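Local coordinates for endonuclease PI-MtuI (Mycobacterium tuberculosis, PDB 2IMZ), which probably excises itself from the RecA precursor by protein splicing, the two flanking pieces being joined, and is represented here by its splicing domain, at residues 67-70 against 71-75. The protein carries 1 engineered substitution. Residues are numbered along the deposited sequence; the frame is centred on the assembly and turned at random.
Sequences LWAT and PDHKV. Engineered in segment 67-70: Leu67 (natural residue Val).
Thr70 and His73 form the two ends of a type I beta turn, Thr70-Pro71-Asp72-His73, which carries the TxxH sequence known as block B in inteins and links strand 66-69 to strand 74-77 of the Hint-type splicing fold. The amide N of His73 closes the turn on Thr70 O at 2.9 Å, with an angle of 167° at the hydrogen. The side chain of Thr70 reinforces the same bend. Its CB lies 3.2 Å from Asp72 OD1, and a chi1 of 55° tucks OG1 between the backbone N and the carbonyl carbon, from where the hydroxyl donates to Asp72 OD1 at 2.6 Å, nearly in line with the C-O bond of the acceptor. OG1 also lies near the plane of the His73 ring, at its edge. The Thr70 side chain also touches Arg54 and Val56 of strand 54-61. Both OG1 and His73 ND1 are hydrogen-bonded to the N of the oxidised cysteine at position 1, so the turn grips the amino end of the intein, consistent with a role at the N-terminal splice junction. One residue before the turn, Ala69 CB packs against His73 CB at 3.9 Å. Where the strands diverge, CD2 of the engineered Leu67 lies 4.3 Å from Val75 CG2.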
loop_
_atom_site.group_PDB
_atom_site.type_symbol
_atom_site.label_atom_id
_atom_site.label_comp_id
_atom_site.label_asym_id
_atom_site.label_seq_id
_atom_site.Cartn_x
_atom_site.Cartn_y
_atom_site.Cartn_z
ATOM N N LEU A 67 13.648 -11.363 5.100
ATOM C CA LEU A 67 12.927 -10.318 4.396
ATOM C C LEU A 67 13.756 -9.036 4.394
ATOM O O LEU A 67 14.062 -8.489 5.451
ATOM C CB LEU A 67 11.587 -10.059 5.081
ATOM C CG LEU A 67 10.721 -8.940 4.493
ATOM C CD1 LEU A 67 10.264 -9.315 3.086
ATOM C CD2 LEU A 67 9.532 -8.701 5.393
ATOM N N TRP A 68 14.133 -8.577 3.204
ATOM C CA TRP A 68 14.888 -7.335 3.062
ATOM C C TRP A 68 13.904 -6.299 2.529
ATOM O O TRP A 68 13.395 -6.429 1.416
ATOM C CB TRP A 68 16.043 -7.495 2.070
ATOM C CG TRP A 68 17.193 -8.312 2.592
ATOM C CD1 TRP A 68 17.468 -9.618 2.314
ATOM C CD2 TRP A 68 18.226 -7.863 3.473
ATOM N NE1 TRP A 68 18.616 -10.012 2.966
ATOM C CE2 TRP A 68 19.101 -8.952 3.684
ATOM C CE3 TRP A 68 18.500 -6.643 4.106
ATOM C CZ2 TRP A 68 20.233 -8.856 4.504
ATOM C CZ3 TRP A 68 19.625 -6.549 4.920
ATOM C CH2 TRP A 68 20.477 -7.651 5.110
ATOM N N ALA A 69 13.625 -5.276 3.326
ATOM C CA ALA A 69 12.676 -4.252 2.916
ATOM C C ALA A 69 13.071 -2.895 3.468
ATOM O O ALA A 69 13.882 -2.803 4.387
ATOM C CB ALA A 69 11.280 -4.623 3.412
ATOM N N THR A 70 12.503 -1.841 2.894
ATOM C CA THR A 70 12.780 -0.497 3.372
ATOM C C THR A 70 12.193 -0.435 4.775
ATOM O O THR A 70 11.191 -1.088 5.065
ATOM C CB THR A 70 12.105 0.561 2.485
ATOM O OG1 THR A 70 10.702 0.281 2.392
ATOM C CG2 THR A 70 12.722 0.554 1.092
ATOM N N PRO A 71 12.814 0.341 5.674
ATOM C CA PRO A 71 12.287 0.427 7.039
ATOM C C PRO A 71 10.828 0.871 7.157
ATOM O O PRO A 71 10.173 0.596 8.162
ATOM C CB PRO A 71 13.259 1.391 7.729
ATOM C CG PRO A 71 13.831 2.195 6.597
ATOM C CD PRO A 71 14.018 1.171 5.513
ATOM N N ASP A 72 10.310 1.539 6.129
ATOM C CA ASP A 72 8.930 2.007 6.175
ATOM C C ASP A 72 7.936 1.032 5.553
ATOM O O ASP A 72 6.743 1.321 5.482
ATOM C CB ASP A 72 8.812 3.375 5.493
ATOM C CG ASP A 72 9.010 3.302 3.995
ATOM O OD1 ASP A 72 9.856 2.507 3.541
ATOM O OD2 ASP A 72 8.330 4.056 3.272
ATOM N N HIS A 73 8.413 -0.125 5.105
ATOM C CA HIS A 73 7.502 -1.093 4.511
ATOM C C HIS A 73 6.659 -1.726 5.615
ATOM O O HIS A 73 7.191 -2.152 6.639
ATOM C CB HIS A 73 8.267 -2.186 3.771
ATOM C CG HIS A 73 7.430 -2.919 2.771
ATOM N ND1 HIS A 73 7.407 -2.582 1.436
ATOM C CD2 HIS A 73 6.532 -3.922 2.922
ATOM C CE1 HIS A 73 6.530 -3.343 0.805
ATOM N NE2 HIS A 73 5.983 -4.165 1.685
ATOM N N LYS A 74 5.347 -1.786 5.406
ATOM C CA LYS A 74 4.448 -2.359 6.405
ATOM C C LYS A 74 4.401 -3.881 6.386
ATOM O O LYS A 74 4.280 -4.502 5.328
ATOM C CB LYS A 74 3.027 -1.814 6.230
ATOM C CG LYS A 74 2.843 -0.374 6.680
ATOM C CD LYS A 74 3.376 0.604 5.661
ATOM C CE LYS A 74 2.993 2.023 6.037
ATOM N NZ LYS A 74 1.534 2.141 6.282
ATOM N N VAL A 75 4.490 -4.462 7.580
ATOM C CA VAL A 75 4.471 -5.906 7.780
ATOM C C VAL A 75 3.277 -6.248 8.667
ATOM O O VAL A 75 2.980 -5.525 9.616
ATOM C CB VAL A 75 5.776 -6.373 8.468
ATOM C CG1 VAL A 75 5.731 -7.872 8.744
ATOM C CG2 VAL A 75 6.970 -6.024 7.592
#